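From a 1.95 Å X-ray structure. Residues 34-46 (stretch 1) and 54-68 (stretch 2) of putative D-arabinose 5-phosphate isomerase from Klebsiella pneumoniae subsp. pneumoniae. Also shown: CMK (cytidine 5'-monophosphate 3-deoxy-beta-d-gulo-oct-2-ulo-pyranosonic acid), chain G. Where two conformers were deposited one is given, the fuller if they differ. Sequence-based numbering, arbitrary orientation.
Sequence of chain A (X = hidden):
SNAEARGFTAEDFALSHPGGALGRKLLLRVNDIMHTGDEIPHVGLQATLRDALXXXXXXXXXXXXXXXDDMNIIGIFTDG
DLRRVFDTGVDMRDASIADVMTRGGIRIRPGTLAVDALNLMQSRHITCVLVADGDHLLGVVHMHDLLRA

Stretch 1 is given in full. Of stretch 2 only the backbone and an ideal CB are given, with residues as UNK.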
HETATM    1  N   MSE A  34      -8.771  -8.433 -13.684  1.00 19.57           N
HETATM    2  CA  MSE A  34      -7.467  -7.821 -13.694  1.00 18.04           C
HETATM    3  C   MSE A  34      -7.372  -6.618 -14.644  1.00 17.57           C
HETATM    4  O   MSE A  34      -8.124  -6.505 -15.617  1.00 15.88           O
HETATM    5  CB  MSE A  34      -6.407  -8.845 -14.085  1.00 17.76           C
HETATM    6  CG  MSE A  34      -6.480  -9.294 -15.527  1.00 17.70           C
HETATM    7 SE   MSE A  34      -5.257 -10.728 -15.855  0.80 17.87          SE
HETATM    8  CE  MSE A  34      -5.550 -10.965 -17.709  1.00 16.77           C
ATOM      9  N   HIS A  35      -6.405  -5.749 -14.359  1.00 17.26           N
ATOM     10  CA  HIS A  35      -6.013  -4.666 -15.249  1.00 17.17           C
ATOM     11  C   HIS A  35      -5.130  -5.216 -16.357  1.00 17.09           C
ATOM     12  O   HIS A  35      -4.202  -5.982 -16.108  1.00 17.71           O
ATOM     13  CB  HIS A  35      -5.265  -3.577 -14.453  1.00 18.06           C
ATOM     14  CG  HIS A  35      -6.094  -3.001 -13.354  1.00 19.35           C
ATOM     15  ND1 HIS A  35      -7.111  -2.101 -13.589  1.00 23.77           N
ATOM     16  CD2 HIS A  35      -6.125  -3.273 -12.027  1.00 22.02           C
ATOM     17  CE1 HIS A  35      -7.706  -1.811 -12.442  1.00 25.47           C
ATOM     18  NE2 HIS A  35      -7.118  -2.502 -11.478  1.00 23.17           N
ATOM     19  N   THR A  36      -5.414  -4.806 -17.584  1.00 16.86           N
ATOM     20  CA  THR A  36      -4.672  -5.263 -18.760  1.00 17.31           C
ATOM     21  C   THR A  36      -4.337  -4.070 -19.615  1.00 17.50           C
ATOM     22  O   THR A  36      -4.790  -2.958 -19.345  1.00 17.34           O
ATOM     23  CB  THR A  36      -5.519  -6.244 -19.599  1.00 17.99           C
ATOM     24  OG1 THR A  36      -6.639  -5.547 -20.128  1.00 16.21           O
ATOM     25  CG2 THR A  36      -6.024  -7.376 -18.735  1.00 17.33           C
ATOM     26  N   GLY A  37      -3.513  -4.296 -20.631  1.00 19.04           N
ATOM     27  CA  GLY A  37      -3.214  -3.276 -21.630  1.00 20.03           C
ATOM     28  C   GLY A  37      -2.533  -2.078 -20.998  1.00 21.02           C
ATOM     29  O   GLY A  37      -1.623  -2.226 -20.171  1.00 20.68           O
ATOM     30  N   ASP A  38      -3.024  -0.896 -21.344  1.00 21.55           N
ATOM     31  CA  ASP A  38      -2.466   0.344 -20.837  1.00 22.87           C
ATOM     32  C   ASP A  38      -2.678   0.542 -19.353  1.00 21.22           C
ATOM     33  O   ASP A  38      -2.021   1.414 -18.785  1.00 21.89           O
ATOM     34  CB  ASP A  38      -3.057   1.552 -21.561  1.00 24.50           C
ATOM     35  CG  ASP A  38      -2.651   1.625 -23.034  1.00 29.91           C
ATOM     36  OD1 ASP A  38      -1.618   1.030 -23.419  1.00 35.76           O
ATOM     37  OD2 ASP A  38      -3.378   2.293 -23.811  1.00 36.33           O
ATOM     38  N   GLU A  39      -3.569  -0.238 -18.721  1.00 19.30           N
ATOM     39  CA  GLU A  39      -3.747  -0.084 -17.282  0.50 18.82           C
ATOM     40  C   GLU A  39      -2.674  -0.842 -16.474  1.00 18.23           C
ATOM     41  O   GLU A  39      -2.593  -0.675 -15.264  1.00 17.69           O
ATOM     42  CB  GLU A  39      -5.163  -0.463 -16.844  0.50 18.69           C
ATOM     43  CG  GLU A  39      -6.220   0.551 -17.276  0.50 19.44           C
ATOM     44  CD  GLU A  39      -6.563   0.433 -18.751  0.50 21.89           C
ATOM     45  OE1 GLU A  39      -6.272   1.387 -19.502  0.50 25.32           O
ATOM     46  OE2 GLU A  39      -7.109  -0.618 -19.170  0.50 23.29           O
ATOM     47  N   ILE A  40      -1.861  -1.666 -17.134  1.00 17.55           N
ATOM     48  CA  ILE A  40      -0.766  -2.361 -16.459  1.00 17.70           C
ATOM     49  C   ILE A  40       0.390  -1.364 -16.237  1.00 17.14           C
ATOM     50  O   ILE A  40       0.857  -0.735 -17.176  1.00 16.53           O
ATOM     51  CB  ILE A  40      -0.211  -3.566 -17.272  1.00 17.81           C
ATOM     52  CG1 ILE A  40      -1.299  -4.600 -17.562  1.00 18.67           C
ATOM     53  CG2 ILE A  40       0.962  -4.265 -16.532  1.00 17.13           C
ATOM     54  CD1 ILE A  40      -0.810  -5.708 -18.518  1.00 17.61           C
ATOM     55  N   PRO A  41       0.848  -1.222 -14.988  1.00 17.08           N
ATOM     56  CA  PRO A  41       2.081  -0.460 -14.757  1.00 16.65           C
ATOM     57  C   PRO A  41       3.326  -1.275 -15.054  1.00 16.07           C
ATOM     58  O   PRO A  41       3.580  -2.301 -14.421  1.00 16.78           O
ATOM     59  CB  PRO A  41       2.006  -0.097 -13.277  1.00 16.30           C
ATOM     60  CG  PRO A  41       1.177  -1.173 -12.663  1.00 18.02           C
ATOM     61  CD  PRO A  41       0.313  -1.801 -13.746  1.00 17.91           C
ATOM     62  N   HIS A  42       4.086  -0.833 -16.026  1.00 16.21           N
ATOM     63  CA  HIS A  42       5.344  -1.471 -16.315  1.00 16.86           C
ATOM     64  C   HIS A  42       6.304  -0.503 -16.960  1.00 16.66           C
ATOM     65  O   HIS A  42       5.890   0.429 -17.670  1.00 16.58           O
ATOM     66  CB  HIS A  42       5.171  -2.724 -17.169  1.00 17.77           C
ATOM     67  CG  HIS A  42       4.628  -2.466 -18.538  1.00 19.75           C
ATOM     68  ND1 HIS A  42       5.439  -2.205 -19.625  1.00 22.33           N
ATOM     69  CD2 HIS A  42       3.356  -2.449 -19.003  1.00 23.09           C
ATOM     70  CE1 HIS A  42       4.685  -2.022 -20.695  1.00 23.68           C
ATOM     71  NE2 HIS A  42       3.418  -2.196 -20.351  1.00 22.56           N
ATOM     72  N   VAL A  43       7.587  -0.683 -16.630  1.00 15.95           N
ATOM     73  CA  VAL A  43       8.680   0.042 -17.261  1.00 16.32           C
ATOM     74  C   VAL A  43       9.727  -0.968 -17.693  1.00 16.15           C
ATOM     75  O   VAL A  43       9.674  -2.135 -17.329  1.00 15.35           O
ATOM     76  CB  VAL A  43       9.325   1.103 -16.325  1.00 16.78           C
ATOM     77  CG1 VAL A  43       8.268   2.119 -15.864  1.00 18.40           C
ATOM     78  CG2 VAL A  43      10.011   0.458 -15.102  1.00 15.41           C
ATOM     79  N   GLY A  44      10.658  -0.510 -18.509  1.00 17.10           N
ATOM     80  CA  GLY A  44      11.744  -1.346 -18.989  1.00 17.77           C
ATOM     81  C   GLY A  44      12.935  -1.405 -18.061  1.00 18.17           C
ATOM     82  O   GLY A  44      13.054  -0.630 -17.086  1.00 17.30           O
ATOM     83  N   LEU A  45      13.846  -2.307 -18.402  1.00 18.32           N
ATOM     84  CA  LEU A  45      15.012  -2.580 -17.578  1.00 19.45           C
ATOM     85  C   LEU A  45      15.956  -1.386 -17.477  1.00 19.47           C
ATOM     86  O   LEU A  45      16.644  -1.254 -16.469  1.00 20.46           O
ATOM     87  CB  LEU A  45      15.786  -3.797 -18.099  1.00 20.04           C
ATOM     88  CG  LEU A  45      16.948  -4.296 -17.219  1.00 22.27           C
ATOM     89  CD1 LEU A  45      16.401  -4.751 -15.873  1.00 23.20           C
ATOM     90  CD2 LEU A  45      17.702  -5.426 -17.925  1.00 24.35           C
ATOM     91  N   GLN A  46      15.977  -0.502 -18.478  1.00 18.55           N
ATOM     92  CA  GLN A  46      16.839   0.685 -18.416  1.00 19.40           C
ATOM     93  C   GLN A  46      16.149   1.923 -17.810  1.00 17.95           C
ATOM     94  O   GLN A  46      16.721   2.998 -17.823  1.00 17.69           O
ATOM     95  CB  GLN A  46      17.394   1.057 -19.813  1.00 20.17           C
ATOM     96  CG  GLN A  46      17.898  -0.121 -20.662  1.00 25.79           C
ATOM     97  CD  GLN A  46      18.801  -1.063 -19.895  1.00 29.91           C
ATOM     98  OE1 GLN A  46      19.662  -0.627 -19.135  1.00 35.21           O
ATOM     99  NE2 GLN A  46      18.602  -2.366 -20.086  1.00 34.55           N
ATOM    100  N   UNK A  54       6.868   7.656 -11.742  1.00 14.88           N
ATOM    101  CA  UNK A  54       5.848   8.272 -12.559  1.00 15.56           C
ATOM    102  C   UNK A  54       4.832   7.213 -13.027  1.00 15.72           C
ATOM    103  O   UNK A  54       3.606   7.454 -13.025  1.00 15.20           O
ATOM    104  CB  UNK A  54       6.485   8.983 -13.755  1.00 15.56           C
ATOM    105  N   UNK A  55       5.329   6.038 -13.397  1.00 16.09           N
ATOM    106  CA  UNK A  55       4.464   4.967 -13.890  1.00 16.45           C
ATOM    107  C   UNK A  55       3.574   4.473 -12.761  1.00 16.65           C
ATOM    108  O   UNK A  55       2.368   4.271 -12.982  1.00 16.78           O
ATOM    109  CB  UNK A  55       5.290   3.815 -14.467  1.00 16.45           C
ATOM    110  N   UNK A  56       4.146   4.330 -11.557  1.00 16.22           N
ATOM    111  CA  UNK A  56       3.380   3.956 -10.373  1.00 16.42           C
ATOM    112  C   UNK A  56       2.260   4.964 -10.139  1.00 16.71           C
ATOM    113  O   UNK A  56       1.097   4.570  -9.933  1.00 17.42           O
ATOM    114  CB  UNK A  56       4.288   3.868  -9.145  1.00 16.42           C
ATOM    115  N   UNK A  57       2.591   6.257 -10.180  1.00 15.85           N
ATOM    116  CA  UNK A  57       1.596   7.287  -9.943  1.00 16.04           C
ATOM    117  C   UNK A  57       0.482   7.241 -10.988  1.00 16.66           C
ATOM    118  O   UNK A  57      -0.697   7.273 -10.643  1.00 16.43           O
ATOM    119  CB  UNK A  57       2.259   8.666  -9.939  1.00 16.04           C
ATOM    120  N   UNK A  58       0.860   7.132 -12.253  1.00 16.91           N
ATOM    121  CA  UNK A  58      -0.128   7.164 -13.303  0.50 17.46           C
ATOM    122  C   UNK A  58      -1.071   5.982 -13.313  1.00 17.91           C
ATOM    123  O   UNK A  58      -2.240   6.160 -13.598  1.00 16.44           O
ATOM    124  CB  UNK A  58       0.578   7.254 -14.657  0.50 17.46           C
ATOM    125  N   UNK A  59      -0.597   4.790 -12.965  1.00 17.76           N
ATOM    126  CA  UNK A  59      -1.467   3.611 -13.072  1.00 18.55           C
ATOM    127  C   UNK A  59      -2.216   3.303 -11.784  1.00 18.69           C
ATOM    128  O   UNK A  59      -3.137   2.468 -11.777  1.00 18.41           O
ATOM    129  CB  UNK A  59      -0.639   2.389 -13.477  1.00 18.55           C
ATOM    130  N   UNK A  60      -1.833   3.993 -10.712  1.00 18.48           N
ATOM    131  CA  UNK A  60      -2.610   4.079  -9.506  1.00 19.49           C
ATOM    132  C   UNK A  60      -2.788   2.758  -8.713  1.00 19.45           C
ATOM    133  O   UNK A  60      -3.773   2.580  -7.974  1.00 19.80           O
ATOM    134  CB  UNK A  60      -3.987   4.634  -9.874  1.00 19.49           C
ATOM    135  N   UNK A  61      -1.827   1.857  -8.842  1.00 18.25           N
ATOM    136  CA  UNK A  61      -1.848   0.578  -8.149  1.00 18.99           C
ATOM    137  C   UNK A  61      -0.763   0.438  -7.072  1.00 19.29           C
ATOM    138  O   UNK A  61      -0.598  -0.645  -6.495  1.00 20.89           O
ATOM    139  CB  UNK A  61      -1.697  -0.550  -9.172  1.00 18.99           C
ATOM    140  N   UNK A  62       0.024   1.486  -6.839  1.00 19.04           N
ATOM    141  CA  UNK A  62       1.051   1.444  -5.806  1.00 18.39           C
ATOM    142  C   UNK A  62       2.295   0.628  -6.152  1.00 18.15           C
ATOM    143  O   UNK A  62       3.156   0.403  -5.298  1.00 17.99           O
ATOM    144  CB  UNK A  62       0.437   0.883  -4.522  1.00 18.39           C
ATOM    145  N   UNK A  63       2.405   0.213  -7.401  1.00 17.33           N
ATOM    146  CA  UNK A  63       3.511  -0.607  -7.836  0.70 18.39           C
ATOM    147  C   UNK A  63       3.668  -0.556  -9.334  1.00 16.83           C
ATOM    148  O   UNK A  63       2.770  -0.107 -10.048  1.00 17.75           O
ATOM    149  CB  UNK A  63       3.322  -2.053  -7.372  0.70 18.39           C
ATOM    150  N   UNK A  64       4.823  -1.000  -9.795  1.00 15.84           N
ATOM    151  CA  UNK A  64       5.086  -1.227 -11.188  1.00 15.71           C
ATOM    152  C   UNK A  64       5.878  -2.509 -11.372  1.00 16.17           C
ATOM    153  O   UNK A  64       6.691  -2.877 -10.528  1.00 15.87           O
ATOM    154  CB  UNK A  64       5.831  -0.036 -11.794  1.00 15.71           C
ATOM    155  N   UNK A  65       5.619  -3.183 -12.484  1.00 15.94           N
ATOM    156  CA  UNK A  65       6.482  -4.227 -12.974  1.00 15.88           C
ATOM    157  C   UNK A  65       7.651  -3.633 -13.762  1.00 15.59           C
ATOM    158  O   UNK A  65       7.593  -2.505 -14.281  1.00 16.15           O
ATOM    159  CB  UNK A  65       5.688  -5.207 -13.840  1.00 15.88           C
ATOM    160  N   UNK A  66       8.708  -4.416 -13.846  1.00 15.33           N
ATOM    161  CA  UNK A  66       9.818  -4.152 -14.731  1.00 15.39           C
ATOM    162  C   UNK A  66       9.861  -5.362 -15.662  1.00 16.03           C
ATOM    163  O   UNK A  66       9.988  -6.504 -15.199  1.00 16.31           O
ATOM    164  CB  UNK A  66      11.131  -3.938 -13.976  1.00 15.39           C
ATOM    165  N   UNK A  67       9.692  -5.108 -16.953  1.00 17.00           N
ATOM    166  CA  UNK A  67       9.548  -6.153 -17.977  1.00 17.88           C
ATOM    167  C   UNK A  67      10.562  -5.981 -19.083  1.00 18.60           C
ATOM    168  O   UNK A  67      10.999  -4.872 -19.372  1.00 19.68           O
ATOM    169  CB  UNK A  67       8.136  -6.142 -18.566  1.00 17.88           C
ATOM    170  N   UNK A  68      10.911  -7.081 -19.738  1.00 19.28           N
ATOM    171  CA  UNK A  68      11.700  -7.005 -20.953  1.00 19.88           C
ATOM    172  C   UNK A  68      10.803  -6.727 -22.172  1.00 20.49           C
ATOM    173  O   UNK A  68       9.585  -6.517 -22.025  1.00 20.08           O
ATOM    174  CB  UNK A  68      12.487  -8.302 -21.151  1.00 19.88           C
TER
HETATM  175  N1C CMK G   1      -4.597   8.949   3.875  0.75 35.70           N
HETATM  176  C2C CMK G   1      -5.429   9.584   4.856  0.75 35.78           C
HETATM  177  N3C CMK G   1      -5.903   8.831   5.920  0.75 32.27           N
HETATM  178  C4C CMK G   1      -5.590   7.471   6.045  0.75 36.21           C
HETATM  179  C5C CMK G   1      -4.792   6.847   5.096  0.75 36.41           C
HETATM  180  C6C CMK G   1      -4.305   7.587   4.010  0.75 35.82           C
HETATM  181  O2C CMK G   1      -5.713  10.780   4.785  0.75 31.44           O
HETATM  182  N4C CMK G   1      -6.070   6.800   7.092  0.75 36.96           N
HETATM  183  C1' CMK G   1      -4.075   9.749   2.714  0.75 35.94           C
HETATM  184  C2' CMK G   1      -2.556   9.589   2.460  0.75 33.76           C
HETATM  185  O2' CMK G   1      -1.770  10.475   3.291  0.75 28.75           O
HETATM  186  C3' CMK G   1      -2.443   9.942   0.977  0.75 34.02           C
HETATM  187  C4' CMK G   1      -3.838   9.611   0.381  0.75 34.66           C
HETATM  188  O4' CMK G   1      -4.738   9.332   1.491  0.75 33.24           O
HETATM  189  O3' CMK G   1      -2.154  11.340   0.853  0.75 33.03           O
HETATM  190  C5' CMK G   1      -3.821   8.218  -0.328  0.75 35.58           C
HETATM  191  O5' CMK G   1      -3.257   7.178   0.577  0.75 36.82           O
HETATM  192  PA  CMK G   1      -2.206   6.110  -0.062  0.75 38.43           P
HETATM  193  O1A CMK G   1      -0.956   7.012  -0.273  0.75 38.36           O
HETATM  194  O2A CMK G   1      -1.982   4.962   0.838  0.75 32.74           O
HETATM  195  O6  CMK G   1      -3.432   4.382  -3.367  0.75 50.18           O
HETATM  196  C2  CMK G   1      -2.337   5.092  -2.690  0.75 50.26           C
HETATM  197  O2  CMK G   1      -2.915   5.698  -1.488  0.75 44.60           O
HETATM  198  C3  CMK G   1      -1.247   4.095  -2.307  0.75 49.98           C
HETATM  199  C4  CMK G   1      -0.820   3.265  -3.514  0.75 51.17           C
HETATM  200  O4  CMK G   1       0.163   2.317  -3.070  0.75 53.81           O
HETATM  201  C5  CMK G   1      -2.014   2.566  -4.157  0.75 51.61           C
HETATM  202  C6  CMK G   1      -3.017   3.659  -4.565  0.75 52.63           C
HETATM  203  C7  CMK G   1      -4.271   3.317  -5.411  0.75 54.95           C
HETATM  204  C1  CMK G   1      -1.678   6.209  -3.542  0.75 51.22           C
HETATM  205  O1X CMK G   1      -1.266   7.195  -2.900  0.75 54.45           O
HETATM  206  O1Y CMK G   1      -1.526   6.050  -4.781  0.75 51.70           O
HETATM  207  O5  CMK G   1      -2.616   1.686  -3.212  0.75 51.02           O
HETATM  208  C8  CMK G   1      -5.292   2.427  -4.717  0.75 56.28           C
HETATM  209  O8  CMK G   1      -6.615   2.779  -5.189  0.75 57.25           O
HETATM  210  O7  CMK G   1      -4.951   4.532  -5.763  0.75 54.67           O

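At position 54 nothing of stretch 1 lies within 5.5 Å of the ideal CB, so most residues would do; it is Leu54, without contact there.

At position 55 CA-to-CB points toward stretch 1, with the ideal CB 3.7 Å from Val43 CG1. Beyond it lie the free backbone N of His42 and, close by, the carbonyls of Ile40 and His42. An aliphatic residue could pack on Val43, but a longer chain ending in an acceptor could also serve the amide. The residue is Glu55: His42 N donates to Glu55 OE2 (3.0 Å), while its CB rests on Val43 CG1.

Positions 56, 57 and 58 are helical and their ideal CBs are equally remote from stretch 1; many residues would suit. They are Ile56, Thr57 and Arg58.

Position 59, one helical turn after 55, again points toward stretch 1. Its ideal CB is 3.6 Å from Pro41 CB, and the carbonyls of Asp38 and Ile40 offer acceptors farther out. An apolar stem with a donor at its end fits best, so lysine or arginine is plausible. Lys59 it is: NZ donates to Asp38 O (3.0 Å) and Ile40 O (3.1 Å), and Lys59 NZ forms a salt bridge with Glu55 OE2 (2.6 Å). One amine thus ties two carbonyls to the carboxylate that holds His42 N.

Position 60 has phi 66° and psi 28°, which favours glycine, asparagine or aspartate. Asn60 is the first residue past the helix, and its OD1 accepts from CMK O7 (2.6 Å).

At position 61 CA-to-CB points toward stretch 1; the ideal CB lies 4.6 Å from Pro41 CG, with the His35 ring nearby: a site for leucine, isoleucine or methionine. Leu61 CD1 packs on Pro41 CD (3.6 Å), and Leu61 CD2 reaches His35 NE2 (3.9 Å).

Position 62 has positive phi, which favours glycine, and a CB would stand 2.1 Å from CMK O4; Gly62 avoids that clash.

Position 63 points sideways and stretch 1 barely limits it; a long, flexible apolar chain could still bend back to Pro41. Selenomethionine Met63 does so, bringing CE 4.3 Å from Pro41 CG.

Position 64 has its ideal CB 4.1 Å from Pro41 CB, where a small or beta-branched residue suits. The residue is Thr64, whose OG1 donates to the backbone O of position 65 (3.0 Å).

Position 65 pairs in parallel with His42, and its ideal CB is 3.6 Å from Pro41 O, favouring a small residue. In Ala65, N donates to Pro41 O (2.9 Å) and O accepts from Val43 N (3.0 Å).

Position 66 pairs in parallel with Val43, and their side chains share the face opposite that of His42 and Ala65; beta-branched or other aliphatic residues suit. Ile66 CG1 meets Val43 CG2 (4.0 Å), and Ile66 CG2 meets Leu45 CD1 (4.3 Å).

Position 67 has its ideal CB 4.7 Å from His42 CB, so a modest side chain suits. Cys67 SG sits 4.1 Å from His42 CB, and Cys67 N donates to Val43 O (3.0 Å).

Position 68 points away from stretch 1, so many side chains, polar ones included, would suit; it is Asp68.

Stretch 2 54-68: LEITRKNLGMTAICD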
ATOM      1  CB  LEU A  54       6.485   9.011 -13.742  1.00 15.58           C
ATOM      2  CG  LEU A  54       5.491   9.700 -14.683  1.00 17.86           C
ATOM      3  CD1 LEU A  54       4.694  10.764 -13.916  1.00 17.89           C
ATOM      4  CD2 LEU A  54       6.206  10.282 -15.919  1.00 18.16           C
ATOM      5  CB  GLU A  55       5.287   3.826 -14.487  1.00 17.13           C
ATOM      6  CG  GLU A  55       4.476   2.611 -15.025  1.00 17.86           C
ATOM      7  CD  GLU A  55       3.737   2.860 -16.349  1.00 21.80           C
ATOM      8  OE1 GLU A  55       3.820   3.987 -16.889  1.00 25.73           O
ATOM      9  OE2 GLU A  55       3.067   1.908 -16.857  1.00 20.18           O
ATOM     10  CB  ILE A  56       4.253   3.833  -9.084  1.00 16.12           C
ATOM     11  CG1 ILE A  56       5.210   2.653  -9.182  1.00 17.07           C
ATOM     12  CG2 ILE A  56       3.341   3.709  -7.821  1.00 16.17           C
ATOM     13  CD1 ILE A  56       6.232   2.549  -7.977  1.00 17.29           C
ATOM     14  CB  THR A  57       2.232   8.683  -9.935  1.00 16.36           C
ATOM     15  OG1 THR A  57       3.260   8.709  -8.935  1.00 15.13           O
ATOM     16  CG2 THR A  57       1.187   9.731  -9.631  1.00 16.65           C
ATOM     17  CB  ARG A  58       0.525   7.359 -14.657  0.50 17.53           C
ATOM     18  CG  ARG A  58       0.914   8.781 -14.787  0.50 17.13           C
ATOM     19  CD  ARG A  58       1.914   9.000 -15.840  0.50 18.18           C
ATOM     20  NE  ARG A  58       2.092  10.431 -16.019  0.50 18.79           N
ATOM     21  CZ  ARG A  58       2.837  10.962 -16.973  0.50 20.96           C
ATOM     22  NH1 ARG A  58       3.449  10.151 -17.839  0.50 20.64           N
ATOM     23  NH2 ARG A  58       2.949  12.289 -17.067  0.50 20.45           N
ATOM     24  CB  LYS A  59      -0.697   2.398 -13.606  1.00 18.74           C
ATOM     25  CG  LYS A  59       0.049   2.636 -14.934  1.00 21.44           C
ATOM     26  CD  LYS A  59      -0.808   3.211 -16.051  1.00 22.58           C
ATOM     27  CE  LYS A  59      -0.030   3.445 -17.361  1.00 22.71           C
ATOM     28  NZ  LYS A  59       0.670   2.259 -17.916  1.00 20.63           N
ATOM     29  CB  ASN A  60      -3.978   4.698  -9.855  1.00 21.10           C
ATOM     30  CG  ASN A  60      -4.661   5.265  -8.666  1.00 23.42           C
ATOM     31  OD1 ASN A  60      -4.031   5.892  -7.808  1.00 26.91           O
ATOM     32  ND2 ASN A  60      -5.965   5.019  -8.567  1.00 30.63           N
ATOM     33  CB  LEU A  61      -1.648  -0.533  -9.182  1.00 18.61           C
ATOM     34  CG  LEU A  61      -2.699  -0.602 -10.278  1.00 20.17           C
ATOM     35  CD1 LEU A  61      -2.308  -1.649 -11.269  1.00 19.51           C
ATOM     36  CD2 LEU A  61      -4.068  -0.907  -9.695  1.00 21.94           C
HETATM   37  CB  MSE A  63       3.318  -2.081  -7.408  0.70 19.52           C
HETATM   38  CG  MSE A  63       2.036  -2.732  -7.915  0.70 23.45           C
HETATM   39 SE   MSE A  63       2.382  -4.511  -8.684  0.60 40.61          SE
HETATM   40  CE  MSE A  63       3.349  -3.936 -10.236  0.70 29.62           C
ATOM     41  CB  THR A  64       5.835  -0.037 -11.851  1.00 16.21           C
ATOM     42  OG1 THR A  64       5.920  -0.240 -13.272  1.00 16.77           O
ATOM     43  CG2 THR A  64       7.256   0.179 -11.246  1.00 15.56           C
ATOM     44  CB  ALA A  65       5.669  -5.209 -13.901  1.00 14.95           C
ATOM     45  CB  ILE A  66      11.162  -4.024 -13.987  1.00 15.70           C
ATOM     46  CG1 ILE A  66      11.168  -2.811 -13.031  1.00 16.06           C
ATOM     47  CG2 ILE A  66      12.309  -3.859 -15.015  1.00 14.21           C
ATOM     48  CD1 ILE A  66      10.484  -3.018 -11.669  1.00 16.34           C
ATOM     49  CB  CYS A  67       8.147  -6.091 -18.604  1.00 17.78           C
ATOM     50  SG  CYS A  67       6.833  -6.515 -17.463  1.00 22.23           S
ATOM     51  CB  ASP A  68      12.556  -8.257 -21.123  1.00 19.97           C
ATOM     52  CG  ASP A  68      11.758  -9.495 -21.464  1.00 21.73           C
ATOM     53  OD1 ASP A  68      10.547  -9.413 -21.861  1.00 21.55           O
ATOM     54  OD2 ASP A  68      12.379 -10.577 -21.342  1.00 20.95           O
TER
HETATM   55  O   HOH W   1      -4.086   1.158 -13.891  1.00 18.48           O
HETATM   56  O   HOH W   2      13.319  -3.911 -20.758  1.00 18.22           O
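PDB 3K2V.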